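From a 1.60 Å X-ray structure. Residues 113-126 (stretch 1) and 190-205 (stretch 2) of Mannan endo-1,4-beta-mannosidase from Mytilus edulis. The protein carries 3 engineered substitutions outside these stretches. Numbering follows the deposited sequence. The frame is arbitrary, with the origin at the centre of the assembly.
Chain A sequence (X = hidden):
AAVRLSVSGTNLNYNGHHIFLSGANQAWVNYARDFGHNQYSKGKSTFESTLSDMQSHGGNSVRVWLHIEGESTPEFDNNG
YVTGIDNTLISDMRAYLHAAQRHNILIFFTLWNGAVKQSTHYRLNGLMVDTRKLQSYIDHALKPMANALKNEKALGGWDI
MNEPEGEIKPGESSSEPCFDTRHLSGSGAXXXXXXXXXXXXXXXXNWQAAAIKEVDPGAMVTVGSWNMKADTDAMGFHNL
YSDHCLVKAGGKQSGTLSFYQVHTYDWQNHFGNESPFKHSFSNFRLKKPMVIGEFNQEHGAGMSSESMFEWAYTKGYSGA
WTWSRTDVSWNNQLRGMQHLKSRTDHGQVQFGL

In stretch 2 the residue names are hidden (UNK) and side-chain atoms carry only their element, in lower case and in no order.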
# COMPACT_ATOMS: atom_id res chain seq x y z
N ASN A 113 6.23 -5.08 -5.95
CA ASN A 113 6.35 -6.01 -4.80
C ASN A 113 7.81 -6.36 -4.48
O ASN A 113 8.56 -6.83 -5.35
CB ASN A 113 5.58 -7.29 -5.13
CG ASN A 113 5.57 -8.28 -3.98
OD1 ASN A 113 5.71 -7.91 -2.82
ND2 ASN A 113 5.41 -9.55 -4.32
N GLY A 114 8.20 -6.19 -3.21
CA GLY A 114 9.53 -6.53 -2.72
C GLY A 114 9.61 -7.77 -1.83
O GLY A 114 10.67 -8.06 -1.27
N ALA A 115 8.51 -8.51 -1.70
CA ALA A 115 8.43 -9.64 -0.75
C ALA A 115 8.91 -10.97 -1.33
O ALA A 115 9.15 -11.93 -0.58
CB ALA A 115 7.01 -9.78 -0.23
N VAL A 116 9.04 -11.05 -2.64
CA VAL A 116 9.47 -12.26 -3.31
C VAL A 116 10.28 -11.86 -4.53
O VAL A 116 10.02 -10.83 -5.14
CB VAL A 116 8.27 -13.16 -3.67
CG1 VAL A 116 7.46 -12.60 -4.82
CG2 VAL A 116 8.75 -14.60 -3.96
N LYS A 117 11.27 -12.67 -4.84
CA LYS A 117 12.16 -12.45 -5.96
C LYS A 117 11.98 -13.64 -6.91
O LYS A 117 12.39 -14.75 -6.59
CB LYS A 117 13.60 -12.37 -5.43
CG LYS A 117 14.66 -12.05 -6.46
CD LYS A 117 16.03 -11.97 -5.81
CE LYS A 117 17.12 -11.57 -6.80
NZ LYS A 117 17.53 -12.69 -7.69
N GLN A 118 11.35 -13.39 -8.06
CA GLN A 118 11.08 -14.43 -9.07
C GLN A 118 11.79 -14.11 -10.41
O GLN A 118 12.70 -13.28 -10.44
CB GLN A 118 9.57 -14.62 -9.24
CG GLN A 118 8.86 -14.79 -7.90
CD GLN A 118 7.48 -15.38 -8.03
OE1 GLN A 118 6.56 -14.75 -8.55
NE2 GLN A 118 7.31 -16.60 -7.53
N SER A 119 11.38 -14.77 -11.49
CA SER A 119 12.17 -14.80 -12.73
C SER A 119 12.23 -13.50 -13.53
O SER A 119 13.13 -13.35 -14.36
CB SER A 119 11.69 -15.93 -13.65
OG SER A 119 10.38 -15.71 -14.11
N THR A 120 11.30 -12.58 -13.30
CA THR A 120 11.39 -11.28 -13.97
C THR A 120 11.90 -10.19 -13.03
O THR A 120 11.77 -9.01 -13.33
CB THR A 120 10.05 -10.85 -14.62
OG1 THR A 120 9.09 -10.50 -13.61
CG2 THR A 120 9.49 -11.96 -15.48
N HIS A 121 12.51 -10.58 -11.91
CA HIS A 121 12.99 -9.58 -10.93
C HIS A 121 13.96 -8.58 -11.54
O HIS A 121 14.00 -7.43 -11.10
CB HIS A 121 13.66 -10.20 -9.70
CG HIS A 121 14.02 -9.17 -8.67
ND1 HIS A 121 13.06 -8.52 -7.93
CD2 HIS A 121 15.20 -8.62 -8.32
CE1 HIS A 121 13.64 -7.63 -7.14
NE2 HIS A 121 14.94 -7.67 -7.36
N TYR A 122 14.75 -9.01 -12.51
CA TYR A 122 15.67 -8.10 -13.18
C TYR A 122 14.99 -6.83 -13.70
O TYR A 122 15.64 -5.77 -13.76
CB TYR A 122 16.41 -8.79 -14.32
CG TYR A 122 15.54 -9.20 -15.50
CD1 TYR A 122 15.40 -8.38 -16.61
CD2 TYR A 122 14.89 -10.43 -15.52
CE1 TYR A 122 14.60 -8.75 -17.69
CE2 TYR A 122 14.10 -10.81 -16.59
CZ TYR A 122 13.95 -9.97 -17.68
OH TYR A 122 13.17 -10.33 -18.75
N ARG A 123 13.72 -6.92 -14.09
CA ARG A 123 12.98 -5.74 -14.61
C ARG A 123 12.83 -4.71 -13.49
O ARG A 123 13.17 -3.53 -13.66
CB ARG A 123 11.62 -6.13 -15.20
CG ARG A 123 11.72 -6.93 -16.51
CD ARG A 123 10.37 -7.46 -17.00
NE ARG A 123 10.57 -8.38 -18.12
CZ ARG A 123 9.66 -9.21 -18.63
NH1 ARG A 123 8.43 -9.28 -18.15
NH2 ARG A 123 10.00 -9.99 -19.64
N LEU A 124 12.33 -5.13 -12.34
CA LEU A 124 12.22 -4.23 -11.20
C LEU A 124 13.59 -3.78 -10.69
O LEU A 124 13.78 -2.63 -10.32
CB LEU A 124 11.41 -4.92 -10.07
CG LEU A 124 11.29 -4.19 -8.74
CD1 LEU A 124 10.66 -2.82 -8.87
CD2 LEU A 124 10.45 -5.04 -7.79
N ASN A 125 14.56 -4.69 -10.66
CA ASN A 125 15.92 -4.39 -10.21
C ASN A 125 16.52 -3.18 -10.92
O ASN A 125 17.13 -2.32 -10.29
CB ASN A 125 16.84 -5.60 -10.39
CG ASN A 125 18.25 -5.31 -9.95
OD1 ASN A 125 19.14 -5.10 -10.78
ND2 ASN A 125 18.47 -5.24 -8.66
N GLY A 126 16.36 -3.15 -12.23
CA GLY A 126 16.86 -2.03 -13.02
C GLY A 126 16.30 -0.70 -12.57
O GLY A 126 17.02 0.30 -12.52
N UNK A 190 15.30 -8.58 4.80
CA UNK A 190 16.19 -9.07 3.75
C UNK A 190 15.99 -10.54 3.41
O UNK A 190 16.87 -11.16 2.81
N UNK A 191 14.82 -11.08 3.73
CA UNK A 191 14.52 -12.50 3.45
C UNK A 191 14.55 -12.92 1.99
O UNK A 191 14.83 -14.09 1.69
c UNK A 191 10.70 -9.04 4.96
c UNK A 191 13.16 -12.91 4.05
c UNK A 191 11.31 -11.07 3.83
c UNK A 191 11.23 -12.75 2.35
n UNK A 191 10.19 -11.90 2.07
c UNK A 191 11.55 -10.14 4.85
c UNK A 191 9.36 -9.75 3.07
c UNK A 191 11.95 -12.28 3.42
c UNK A 191 9.62 -8.85 4.08
c UNK A 191 10.22 -10.85 2.95
N UNK A 192 14.25 -12.01 1.07
CA UNK A 192 14.26 -12.32 -0.37
C UNK A 192 15.63 -12.05 -0.99
O UNK A 192 15.86 -12.41 -2.15
c UNK A 192 13.18 -11.54 -1.09
N UNK A 193 16.53 -11.43 -0.23
CA UNK A 193 17.91 -11.13 -0.66
C UNK A 193 18.41 -9.84 -0.03
O UNK A 193 17.63 -8.93 0.21
N UNK A 194 19.70 -9.76 0.25
CA UNK A 194 20.31 -8.53 0.79
C UNK A 194 20.73 -7.68 -0.41
O UNK A 194 21.93 -7.58 -0.73
n UNK A 194 20.19 -10.60 4.64
c UNK A 194 21.15 -9.55 2.96
n UNK A 194 22.04 -9.74 4.00
c UNK A 194 21.44 -10.39 4.99
c UNK A 194 19.97 -10.08 3.38
c UNK A 194 21.51 -8.85 1.68
N UNK A 195 19.75 -7.05 -1.07
CA UNK A 195 19.95 -6.45 -2.40
C UNK A 195 20.18 -4.95 -2.40
O UNK A 195 21.05 -4.46 -3.12
c UNK A 195 18.78 -6.75 -3.32
c UNK A 195 18.35 -8.22 -3.44
c UNK A 195 17.23 -8.35 -4.45
c UNK A 195 19.53 -9.07 -3.80
N UNK A 196 19.38 -4.22 -1.62
CA UNK A 196 19.30 -2.76 -1.73
C UNK A 196 19.59 -2.07 -0.41
O UNK A 196 19.19 -2.54 0.65
c UNK A 196 16.00 -4.57 -4.65
c UNK A 196 17.91 -2.33 -2.25
c UNK A 196 16.35 -3.85 -3.52
c UNK A 196 17.50 -3.09 -3.49
o UNK A 196 16.46 -5.25 -6.90
c UNK A 196 18.30 -3.07 -4.63
c UNK A 196 16.80 -4.53 -5.78
c UNK A 196 17.95 -3.78 -5.77
N UNK A 197 20.30 -0.95 -0.47
CA UNK A 197 20.52 -0.16 0.73
C UNK A 197 19.26 0.60 1.11
O UNK A 197 18.37 0.79 0.28
c UNK A 197 21.66 0.83 0.51
o UNK A 197 21.33 1.76 -0.50
N UNK A 198 19.19 1.04 2.36
CA UNK A 198 18.09 1.90 2.80
C UNK A 198 17.97 3.14 1.93
O UNK A 198 16.86 3.54 1.58
c UNK A 198 18.27 2.30 4.26
N UNK A 199 19.10 3.73 1.55
CA UNK A 199 19.06 4.90 0.67
C UNK A 199 18.47 4.60 -0.74
O UNK A 199 17.75 5.43 -1.31
c UNK A 199 20.75 6.63 -1.75
c UNK A 199 20.45 6.84 -0.27
n UNK A 199 20.21 7.51 -2.59
c UNK A 199 20.44 5.54 0.56
o UNK A 199 21.48 5.71 -2.13
N UNK A 200 18.77 3.44 -1.30
CA UNK A 200 18.21 3.06 -2.61
C UNK A 200 16.68 2.91 -2.58
O UNK A 200 15.96 3.39 -3.46
c UNK A 200 18.85 1.77 -3.13
c UNK A 200 20.25 1.99 -3.69
o UNK A 200 21.50 0.63 -5.21
o UNK A 200 20.92 -0.26 -3.27
c UNK A 200 20.93 0.69 -4.09
N UNK A 201 16.18 2.27 -1.53
CA UNK A 201 14.74 2.12 -1.35
C UNK A 201 14.09 3.49 -1.17
O UNK A 201 13.06 3.78 -1.76
c UNK A 201 14.44 1.20 -0.16
c UNK A 201 14.83 -0.23 -0.53
c UNK A 201 12.98 1.32 0.26
c UNK A 201 14.92 -1.18 0.63
N UNK A 202 14.71 4.34 -0.34
CA UNK A 202 14.19 5.69 -0.13
C UNK A 202 14.10 6.51 -1.40
O UNK A 202 13.12 7.22 -1.64
N UNK A 203 15.12 6.44 -2.23
CA UNK A 203 15.09 7.12 -3.53
C UNK A 203 13.96 6.61 -4.44
O UNK A 203 13.26 7.39 -5.07
c UNK A 203 16.49 7.59 -5.58
n UNK A 203 19.47 4.24 -7.12
n UNK A 203 18.11 6.01 -6.55
c UNK A 203 19.33 5.52 -6.78
c UNK A 203 17.84 7.41 -6.19
n UNK A 203 20.42 6.28 -6.70
c UNK A 203 16.44 6.96 -4.22
N UNK A 204 13.79 5.30 -4.51
CA UNK A 204 12.74 4.69 -5.33
C UNK A 204 11.34 5.23 -4.96
O UNK A 204 10.53 5.59 -5.82
c UNK A 204 10.15 0.76 -6.32
c UNK A 204 11.97 2.32 -6.03
c UNK A 204 10.91 1.59 -5.51
c UNK A 204 11.52 1.32 -8.19
c UNK A 204 12.83 3.18 -5.11
c UNK A 204 12.29 2.14 -7.38
c UNK A 204 10.44 0.63 -7.65
N UNK A 205 11.08 5.31 -3.66
CA UNK A 205 9.81 5.78 -3.16
C UNK A 205 9.67 7.29 -3.38
O UNK A 205 8.66 7.74 -3.89
c UNK A 205 9.62 3.89 -1.49
c UNK A 205 8.40 6.06 -1.13
c UNK A 205 9.65 5.44 -1.68

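Position 190 has no side-chain atoms, and its phi of 81° favours glycine: Gly190. It opens a type I turn that closes at position 193.

Position 191 carries one carbon, then fused five- and six-membered rings holding eight carbons and one nitrogen, which is an indole: Trp191. Its NE1 donates to Ala115 O (2.8 Å, angle 147°), with the carbonyl at the ring edge as an in-plane N-H requires, and CZ2 lies 4.1 Å from Ala115 CB.

Position 192 has a single carbon, CB, directed toward stretch 1 and 4.1 Å from Ala115 O: Ala192. Its backbone O also sits 3.7 Å from Lys117 CD.

Position 193 has none. At phi/psi 148/147 a CB would be jammed against the preceding carbonyl O, so this is Gly193; its N donates to Gly190 O (3.1 Å).

Position 194 shows one carbon and a five-membered ring of three carbons and two nitrogens, an imidazole out of reach of stretch 1: His194.

Position 195 has four carbons forked at the second: Leu195. Its CD1 lies 3.8 Å from His121 NE2 and 4.0 Å from Lys117 CE.

Position 196 has one carbon and a six-carbon ring bearing one oxygen, a phenol: Tyr196. Its OH accepts from Asn125 ND2 (2.7 Å, 164°) and hydrogen-bonds His121 NE2 (2.9 Å).

Position 197, one carbon then one oxygen, is Ser197; position 198, one carbon, is Ala198. Position 199 has three carbons, the third carrying oxygen and nitrogen: Gln199. Position 200 has three carbons, the third carrying two oxygens: Glu200. None of these four contacts stretch 1. Glu200 N donates to Ser197 OG (3.2 Å), capping the helix, while Ser197 N returns a bond to Glu200 OE1 (2.9 Å).

Position 201 has four carbons forked at the first, one arm two carbons long: Ile201. Position 202 has none: Gly202. Position 203 ends three carbons and a nitrogen in a carbon with two more nitrogens: Arg203. None touches stretch 1.

Position 204, one carbon and an unsubstituted six-carbon ring, is Phe204; its CZ lies 3.7 Å from Leu124 CD1. Position 205, one carbon carrying two more, is Val205, out of reach.

The contact buries 438 Å², both sides summed, and includes three hydrogen bonds that use side chains of stretch 2. The indole fastens the loop at Ala115, while the buried phenol oxygen joins two residues one helical turn apart, His121 and Asn125, whose backbones are linked by Asn125 N to His121 O (2.8 Å). Apolar packing of Leu124 against Phe204 adds a separate point of contact between the helices.

Stretch 2 (190-205) GWAGHLYSAQEIGRFV
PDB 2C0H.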